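PDB 4KKI: transcobalamin-1 from Homo sapiens, which binds vitamin B12 with femtomolar affinity, sequesters it for transport and protects it from the acid of the stomach. Local coordinates for residues S339-E344 with N425-W430; Y346-T351 with T371-T376. All coordinates share one frame; numbering follows the deposited sequence.

Both contacts belong to the C-terminal beta domain and involve its five-stranded mixed sheet. Interaction 1 joins two neighbouring strands inside that sheet, is partly buried, and is held by backbone hydrogen bonds with a salt-bridge network above them. Interaction 2 lies nearer the surface: an edge strand of the sheet, which carries residues 346-351, meets the short, weakly bonded helix around 371-373 through apolar and aromatic side chains. The strands holding 339-341 and 346-351 follow each other in the chain and pair in the sheet, where V340 N lies 2.7 Å from Y346 O, while V340 CG2 packs against the F373 ring. One N-linked sugar touches S339, N425 and F347, and so borders both contacts.

Interaction 1: S339-E344 with N425-W430; sequences SVRINE and NLEVRW. With NAG (2-acetamido-2-deoxy-beta-D-glucopyranose), chain B; NAG (2-acetamido-2-deoxy-beta-D-glucopyranose), chain H.
A parallel pairing of strands within the mixed sheet of the beta domain brings S339-R341 beside L426-W430, with S339 facing E427, V340 facing V428 and R341 facing R429. S339 N donates to L426 O (2.9 Å) and its O accepts from V428 N; R341 repeats the pattern, its N donating to V428 O and its O accepting from W430 N (2.8 Å).

On the face that carries S339, R341, E427 and R429, two arginines share one carboxylate. With CG anti to the backbone N (chi1 179°), E427 runs out fully extended, its CG passing S339 OG, a small group that suits this close spacing. R341 NH1 meets E427 OE2 at 2.7 Å and R429 NE meets the same oxygen at 2.9 Å, from opposite faces of the carboxylate plane. R429 also reaches E427 OE1 through NH2 (3.2 Å), a side-on, two-nitrogen grip. The two guanidinium planes stand 85° apart, and R341 NH1 comes within 4.3 Å of R429 NH2, a repulsion that the glutamate between them would offset.

At the end of the pairing, I342 CG2 packs on W430 CB (4.3 Å), and I342 CG2 and W430 NE1, the latter at 3.4 Å, approach the acetamide methyl C8 of the sugar linked to N343.

Beneath the other face, V428 and L426 pack on F358 of helix 358-368, as branched apolar residues suit a sheet-helix interface. Strand 400-406 flanks 426-430 on its far side, where W430 meets the cobalamin-binding W402 edge-to-face.

Interaction 2: Y346-T351 with T371-T376; sequences YFTNVT and TIFGFT. With NAG (2-acetamido-2-deoxy-beta-D-glucopyranose), chain C; NAG (2-acetamido-2-deoxy-beta-D-glucopyranose), chain H; NAG (2-acetamido-2-deoxy-beta-D-glucopyranose), chain D.
Y346 and I372 cross at about a right angle where an edge strand of the beta domain's mixed sheet meets the short, weakly bonded helix around 371-373. Their contact is a CH-pi interaction: I372 CG1 lies 4.1 Å from the centroid of the Y346 ring, off-centre and 29° from the ring normal, nearest to CD2 and CE2. The other branch of the isoleucine, CG2, settles against Y346 CB at 3.5 Å. A beta-branched residue suits this place because both branches meet the tyrosine, CG1 at CD2 and CE2, CG2 at CB and the adjoining CG. The ring's polar end is engaged as well, for Y346 OH hydrogen-bonds to E344 OE2 just before the strand.

F373 approaches the strand with the edge of its ring. Its CE1 lies 3.7 Å from Y346 O, which sits near the ring plane, while F347 N faces the same rim at CZ. T348 and F373 reach toward each other tip to tip, with T348 OG1 3.5 Å from F373 CE2 and T348 CG2 at a similar distance. I372 CG2 stands 3.4 Å above the F373 ring plane, over its centre, and so touches both this face and Y346 CB, while Y346 CB also meets F373 CE1 directly. Further in, F373 packs on A365 of helix 358-368, a setting suited to a large apolar ring.

Two N-linked sugars lie against F347, N349 and T351. F347, its CG between the backbone N and the carbonyl carbon (chi1 65°), receives C5 of one N-acetylglucosamine over a ring face, toward the rim. N349 carries the other, linked through ND2, and T351 OG1 donates a hydrogen bond of 2.8 Å to its acetamide oxygen O7.

Interaction 1: S339-E344 with N425-W430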
loop_
_atom_site.group_PDB
_atom_site.type_symbol
_atom_site.label_atom_id
_atom_site.label_comp_id
_atom_site.label_asym_id
_atom_site.label_seq_id
_atom_site.Cartn_x
_atom_site.Cartn_y
_atom_site.Cartn_z
ATOM N N SER A 339 -26.064 -6.379 6.087
ATOM C CA SER A 339 -26.802 -5.156 5.806
ATOM C C SER A 339 -26.081 -4.265 4.799
ATOM O O SER A 339 -24.851 -4.231 4.748
ATOM C CB SER A 339 -27.077 -4.384 7.099
ATOM O OG SER A 339 -25.873 -3.968 7.715
ATOM N N VAL A 340 -26.862 -3.555 3.993
ATOM C CA VAL A 340 -26.323 -2.569 3.066
ATOM C C VAL A 340 -26.855 -1.192 3.436
ATOM O O VAL A 340 -28.044 -0.916 3.275
ATOM C CB VAL A 340 -26.710 -2.882 1.610
ATOM C CG1 VAL A 340 -26.267 -1.752 0.690
ATOM C CG2 VAL A 340 -26.105 -4.209 1.169
ATOM N N ARG A 341 -25.976 -0.334 3.945
ATOM C CA ARG A 341 -26.375 1.002 4.375
ATOM C C ARG A 341 -25.958 2.090 3.387
ATOM O O ARG A 341 -24.785 2.218 3.039
ATOM C CB ARG A 341 -25.828 1.310 5.773
ATOM C CG ARG A 341 -25.881 2.786 6.151
ATOM C CD ARG A 341 -25.554 3.012 7.623
ATOM N NE ARG A 341 -26.710 2.760 8.480
ATOM C CZ ARG A 341 -26.867 1.674 9.231
ATOM N NH1 ARG A 341 -25.931 0.735 9.247
ATOM N NH2 ARG A 341 -27.957 1.532 9.972
ATOM N N ILE A 342 -26.941 2.864 2.940
ATOM C CA ILE A 342 -26.707 4.029 2.096
ATOM C C ILE A 342 -27.188 5.249 2.874
ATOM O O ILE A 342 -26.402 5.937 3.525
ATOM C CB ILE A 342 -27.469 3.901 0.768
ATOM C CG1 ILE A 342 -27.172 2.541 0.131
ATOM C CG2 ILE A 342 -27.111 5.041 -0.177
ATOM C CD1 ILE A 342 -27.789 2.345 -1.230
ATOM N N ASN A 343 -28.488 5.506 2.802
ATOM C CA ASN A 343 -29.156 6.379 3.756
ATOM C C ASN A 343 -30.037 5.484 4.602
ATOM O O ASN A 343 -29.876 5.383 5.819
ATOM C CB ASN A 343 -29.998 7.427 3.036
ATOM C CG ASN A 343 -29.187 8.631 2.614
ATOM O OD1 ASN A 343 -28.426 9.189 3.409
ATOM N ND2 ASN A 343 -29.334 9.036 1.357
ATOM N N GLU A 344 -30.965 4.819 3.925
ATOM C CA GLU A 344 -31.745 3.749 4.513
ATOM C C GLU A 344 -30.856 2.517 4.605
ATOM O O GLU A 344 -29.752 2.498 4.061
ATOM C CB GLU A 344 -32.944 3.438 3.618
ATOM C CG GLU A 344 -32.584 2.696 2.327
ATOM C CD GLU A 344 -31.948 3.584 1.259
ATOM O OE1 GLU A 344 -31.555 4.731 1.567
ATOM O OE2 GLU A 344 -31.852 3.134 0.098
ATOM N N ASN A 425 -22.436 -9.084 12.614
ATOM C CA ASN A 425 -23.163 -8.004 11.960
ATOM C C ASN A 425 -22.369 -7.435 10.786
ATOM O O ASN A 425 -21.708 -6.405 10.914
ATOM C CB ASN A 425 -23.492 -6.887 12.956
ATOM C CG ASN A 425 -24.464 -7.331 14.029
ATOM O OD1 ASN A 425 -25.361 -8.134 13.777
ATOM N ND2 ASN A 425 -24.289 -6.807 15.237
ATOM N N LEU A 426 -22.432 -8.117 9.648
ATOM C CA LEU A 426 -21.719 -7.681 8.452
ATOM C C LEU A 426 -22.441 -6.523 7.781
ATOM O O LEU A 426 -23.666 -6.526 7.664
ATOM C CB LEU A 426 -21.579 -8.838 7.467
ATOM C CG LEU A 426 -20.936 -10.099 8.035
ATOM C CD1 LEU A 426 -20.849 -11.165 6.962
ATOM C CD2 LEU A 426 -19.561 -9.784 8.604
ATOM N N GLU A 427 -21.679 -5.534 7.329
ATOM C CA GLU A 427 -22.279 -4.354 6.727
ATOM C C GLU A 427 -21.416 -3.773 5.618
ATOM O O GLU A 427 -20.198 -3.665 5.755
ATOM C CB GLU A 427 -22.536 -3.292 7.796
ATOM C CG GLU A 427 -23.131 -1.999 7.269
ATOM C CD GLU A 427 -23.345 -0.974 8.363
ATOM O OE1 GLU A 427 -23.254 -1.347 9.552
ATOM O OE2 GLU A 427 -23.599 0.204 8.038
ATOM N N VAL A 428 -22.055 -3.410 4.512
ATOM C CA VAL A 428 -21.396 -2.638 3.472
ATOM C C VAL A 428 -22.004 -1.241 3.466
ATOM O O VAL A 428 -23.195 -1.076 3.204
ATOM C CB VAL A 428 -21.551 -3.282 2.090
ATOM C CG1 VAL A 428 -20.669 -2.564 1.083
ATOM C CG2 VAL A 428 -21.191 -4.758 2.154
ATOM N N ARG A 429 -21.180 -0.239 3.757
ATOM C CA ARG A 429 -21.665 1.110 4.023
ATOM C C ARG A 429 -21.173 2.143 3.007
ATOM O O ARG A 429 -19.987 2.199 2.686
ATOM C CB ARG A 429 -21.252 1.529 5.437
ATOM C CG ARG A 429 -21.605 2.958 5.822
ATOM C CD ARG A 429 -21.116 3.273 7.232
ATOM N NE ARG A 429 -21.616 2.307 8.210
ATOM C CZ ARG A 429 -21.279 2.297 9.497
ATOM N NH1 ARG A 429 -20.437 3.203 9.973
ATOM N NH2 ARG A 429 -21.785 1.378 10.309
ATOM N N TRP A 430 -22.097 2.958 2.511
ATOM C CA TRP A 430 -21.756 4.070 1.633
ATOM C C TRP A 430 -21.104 5.182 2.454
ATOM O O TRP A 430 -21.741 5.760 3.332
ATOM C CB TRP A 430 -23.019 4.582 0.940
ATOM C CG TRP A 430 -22.790 5.716 -0.001
ATOM C CD1 TRP A 430 -23.151 7.019 0.186
ATOM C CD2 TRP A 430 -22.152 5.654 -1.280
ATOM N NE1 TRP A 430 -22.778 7.771 -0.900
ATOM C CE2 TRP A 430 -22.162 6.958 -1.814
ATOM C CE3 TRP A 430 -21.575 4.622 -2.027
ATOM C CZ2 TRP A 430 -21.617 7.258 -3.061
ATOM C CZ3 TRP A 430 -21.033 4.922 -3.266
ATOM C CH2 TRP A 430 -21.056 6.231 -3.769
HETATM C C1 NAG B . -28.934 10.416 1.264
HETATM C C2 NAG B . -28.694 10.416 -0.244
HETATM C C3 NAG B . -28.677 11.815 -0.854
HETATM C C4 NAG B . -29.757 12.714 -0.267
HETATM C C5 NAG B . -29.754 12.630 1.252
HETATM C C6 NAG B . -30.843 13.510 1.855
HETATM C C7 NAG B . -27.256 9.073 -1.654
HETATM C C8 NAG B . -26.050 8.183 -1.728
HETATM N N2 NAG B . -27.432 9.755 -0.528
HETATM O O3 NAG B . -28.862 11.705 -2.249
HETATM O O4 NAG B . -29.507 14.048 -0.653
HETATM O O5 NAG B . -29.972 11.293 1.642
HETATM O O6 NAG B . -30.503 13.835 3.185
HETATM O O7 NAG B . -28.028 9.158 -2.607
HETATM C C1 NAG H . -28.942 -6.455 11.832
HETATM C C2 NAG H . -29.263 -6.220 13.306
HETATM C C3 NAG H . -30.590 -5.491 13.460
HETATM C C4 NAG H . -30.587 -4.224 12.619
HETATM C C5 NAG H . -30.175 -4.520 11.182
HETATM C C6 NAG H . -30.035 -3.215 10.408
HETATM C C7 NAG H . -28.618 -7.608 15.185
HETATM C C8 NAG H . -29.155 -8.615 16.159
HETATM N N2 NAG H . -29.285 -7.471 14.042
HETATM O O3 NAG H . -30.795 -5.156 14.814
HETATM O O4 NAG H . -31.875 -3.649 12.624
HETATM O O5 NAG H . -28.951 -5.228 11.127
HETATM O O6 NAG H . -29.537 -3.488 9.120
HETATM O O7 NAG H . -27.612 -6.952 15.457
#

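Interaction 2: Y346-T351 with T371-T376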
loop_
_atom_site.group_PDB
_atom_site.type_symbol
_atom_site.label_atom_id
_atom_site.label_comp_id
_atom_site.label_asym_id
_atom_site.label_seq_id
_atom_site.Cartn_x
_atom_site.Cartn_y
_atom_site.Cartn_z
ATOM N N TYR A 346 -30.859 -1.816 4.172
ATOM C CA TYR A 346 -31.486 -3.081 3.809
ATOM C C TYR A 346 -30.713 -4.212 4.475
ATOM O O TYR A 346 -29.484 -4.234 4.424
ATOM C CB TYR A 346 -31.475 -3.272 2.291
ATOM C CG TYR A 346 -31.979 -2.082 1.500
ATOM C CD1 TYR A 346 -31.110 -1.073 1.102
ATOM C CD2 TYR A 346 -33.319 -1.972 1.142
ATOM C CE1 TYR A 346 -31.557 0.013 0.376
ATOM C CE2 TYR A 346 -33.779 -0.883 0.415
ATOM C CZ TYR A 346 -32.891 0.107 0.035
ATOM O OH TYR A 346 -33.329 1.194 -0.687
ATOM N N PHE A 347 -31.422 -5.147 5.099
ATOM C CA PHE A 347 -30.758 -6.239 5.808
ATOM C C PHE A 347 -31.482 -7.578 5.686
ATOM O O PHE A 347 -32.705 -7.630 5.559
ATOM C CB PHE A 347 -30.564 -5.884 7.285
ATOM C CG PHE A 347 -31.848 -5.736 8.046
ATOM C CD1 PHE A 347 -32.535 -4.533 8.045
ATOM C CD2 PHE A 347 -32.368 -6.798 8.768
ATOM C CE1 PHE A 347 -33.718 -4.393 8.744
ATOM C CE2 PHE A 347 -33.550 -6.665 9.470
ATOM C CZ PHE A 347 -34.225 -5.460 9.459
ATOM N N THR A 348 -30.704 -8.655 5.726
ATOM C CA THR A 348 -31.227 -10.015 5.735
ATOM C C THR A 348 -30.332 -10.877 6.610
ATOM O O THR A 348 -29.256 -10.446 7.023
ATOM C CB THR A 348 -31.245 -10.646 4.324
ATOM O OG1 THR A 348 -30.011 -10.361 3.651
ATOM C CG2 THR A 348 -32.397 -10.109 3.501
ATOM N N ASN A 349 -30.769 -12.091 6.874
ATOM C CA ASN A 349 -29.903 -13.056 7.492
ATOM C C ASN A 349 -29.518 -14.031 6.405
ATOM O O ASN A 349 -30.369 -14.659 5.798
ATOM C CB ASN A 349 -30.583 -13.745 8.672
ATOM C CG ASN A 349 -31.872 -14.442 8.288
ATOM O OD1 ASN A 349 -32.708 -13.895 7.576
ATOM N ND2 ASN A 349 -32.037 -15.661 8.771
ATOM N N VAL A 350 -28.230 -14.119 6.122
ATOM C CA VAL A 350 -27.751 -15.051 5.108
ATOM C C VAL A 350 -27.075 -16.254 5.755
ATOM O O VAL A 350 -26.512 -16.156 6.848
ATOM C CB VAL A 350 -26.792 -14.378 4.097
ATOM C CG1 VAL A 350 -27.125 -12.900 3.953
ATOM C CG2 VAL A 350 -25.345 -14.556 4.518
ATOM N N THR A 351 -27.144 -17.390 5.086
ATOM C CA THR A 351 -26.504 -18.584 5.592
ATOM C C THR A 351 -25.504 -19.094 4.569
ATOM O O THR A 351 -25.845 -19.341 3.421
ATOM C CB THR A 351 -27.533 -19.669 5.945
ATOM O OG1 THR A 351 -28.463 -19.143 6.891
ATOM C CG2 THR A 351 -26.848 -20.867 6.555
ATOM N N THR A 371 -32.237 -6.656 -6.888
ATOM C CA THR A 371 -32.624 -5.252 -6.883
ATOM C C THR A 371 -31.942 -4.510 -5.741
ATOM O O THR A 371 -31.451 -3.395 -5.913
ATOM C CB THR A 371 -34.149 -5.092 -6.740
ATOM O OG1 THR A 371 -34.813 -5.937 -7.688
ATOM C CG2 THR A 371 -34.561 -3.645 -6.974
ATOM N N ILE A 372 -31.904 -5.149 -4.577
ATOM C CA ILE A 372 -31.426 -4.506 -3.359
ATOM C C ILE A 372 -29.979 -4.881 -3.043
ATOM O O ILE A 372 -29.184 -4.039 -2.621
ATOM C CB ILE A 372 -32.350 -4.839 -2.158
ATOM C CG1 ILE A 372 -33.466 -3.801 -2.029
ATOM C CG2 ILE A 372 -31.574 -4.872 -0.863
ATOM C CD1 ILE A 372 -34.472 -3.821 -3.151
ATOM N N PHE A 373 -29.630 -6.142 -3.265
ATOM C CA PHE A 373 -28.301 -6.625 -2.912
ATOM C C PHE A 373 -27.420 -6.901 -4.129
ATOM O O PHE A 373 -26.348 -7.490 -4.006
ATOM C CB PHE A 373 -28.410 -7.866 -2.025
ATOM C CG PHE A 373 -29.043 -7.598 -0.689
ATOM C CD1 PHE A 373 -28.590 -6.559 0.109
ATOM C CD2 PHE A 373 -30.098 -8.374 -0.236
ATOM C CE1 PHE A 373 -29.169 -6.306 1.342
ATOM C CE2 PHE A 373 -30.685 -8.124 0.994
ATOM C CZ PHE A 373 -30.219 -7.088 1.784
ATOM N N GLY A 374 -27.875 -6.472 -5.302
ATOM C CA GLY A 374 -27.078 -6.596 -6.510
ATOM C C GLY A 374 -25.903 -5.639 -6.472
ATOM O O GLY A 374 -26.069 -4.451 -6.194
ATOM N N PHE A 375 -24.711 -6.151 -6.751
ATOM C CA PHE A 375 -23.513 -5.325 -6.667
ATOM C C PHE A 375 -22.590 -5.488 -7.867
ATOM O O PHE A 375 -22.702 -6.446 -8.634
ATOM C CB PHE A 375 -22.745 -5.612 -5.370
ATOM C CG PHE A 375 -22.094 -6.968 -5.332
ATOM C CD1 PHE A 375 -22.819 -8.091 -4.961
ATOM C CD2 PHE A 375 -20.754 -7.118 -5.653
ATOM C CE1 PHE A 375 -22.221 -9.339 -4.921
ATOM C CE2 PHE A 375 -20.150 -8.362 -5.615
ATOM C CZ PHE A 375 -20.885 -9.475 -5.248
ATOM N N THR A 376 -21.677 -4.535 -8.018
ATOM C CA THR A 376 -20.670 -4.586 -9.063
ATOM C C THR A 376 -19.281 -4.587 -8.438
ATOM O O THR A 376 -18.946 -3.712 -7.640
ATOM C CB THR A 376 -20.785 -3.389 -10.025
ATOM O OG1 THR A 376 -22.087 -3.374 -10.624
ATOM C CG2 THR A 376 -19.728 -3.475 -11.115
HETATM C C1 NAG C . -33.226 -16.443 8.491
HETATM C C2 NAG C . -33.390 -17.767 7.708
HETATM C C3 NAG C . -34.747 -18.455 7.816
HETATM C C4 NAG C . -35.345 -18.267 9.186
HETATM C C5 NAG C . -35.415 -16.785 9.465
HETATM C C6 NAG C . -36.170 -16.526 10.758
HETATM C C7 NAG C . -31.868 -17.644 5.838
HETATM C C8 NAG C . -31.745 -17.561 4.348
HETATM N N2 NAG C . -33.095 -17.500 6.319
HETATM O O3 NAG C . -34.596 -19.857 7.588
HETATM O O4 NAG C . -36.651 -18.830 9.201
HETATM O O5 NAG C . -34.085 -16.327 9.623
HETATM O O6 NAG C . -35.406 -17.010 11.866
HETATM O O7 NAG C . -30.910 -17.834 6.565
HETATM C C1 NAG H . -28.942 -6.455 11.832
HETATM C C2 NAG H . -29.263 -6.220 13.306
HETATM C C3 NAG H . -30.590 -5.491 13.460
HETATM C C4 NAG H . -30.587 -4.224 12.619
HETATM C C5 NAG H . -30.175 -4.520 11.182
HETATM C C6 NAG H . -30.035 -3.215 10.408
HETATM C C7 NAG H . -28.618 -7.608 15.185
HETATM C C8 NAG H . -29.155 -8.615 16.159
HETATM N N2 NAG H . -29.285 -7.471 14.042
HETATM O O3 NAG H . -30.795 -5.156 14.814
HETATM O O4 NAG H . -31.875 -3.649 12.624
HETATM O O5 NAG H . -28.951 -5.228 11.127
HETATM O O6 NAG H . -29.537 -3.488 9.120
HETATM O O7 NAG H . -27.612 -6.952 15.457
HETATM C C1 NAG D . -36.459 -7.446 -2.913
HETATM C C2 NAG D . -37.687 -7.704 -3.818
HETATM C C3 NAG D . -38.825 -6.704 -3.695
HETATM C C4 NAG D . -38.960 -6.162 -2.290
HETATM C C5 NAG D . -37.619 -5.658 -1.831
HETATM C C6 NAG D . -37.745 -4.988 -0.480
HETATM C C7 NAG D . -36.953 -8.914 -5.753
HETATM C C8 NAG D . -36.267 -8.849 -7.079
HETATM N N2 NAG D . -37.234 -7.751 -5.187
HETATM O O3 NAG D . -40.034 -7.375 -4.038
HETATM O O4 NAG D . -39.895 -5.093 -2.292
HETATM O O5 NAG D . -36.806 -6.805 -1.689
HETATM O O6 NAG D . -38.384 -5.895 0.410
HETATM O O7 NAG D . -37.235 -9.969 -5.225
#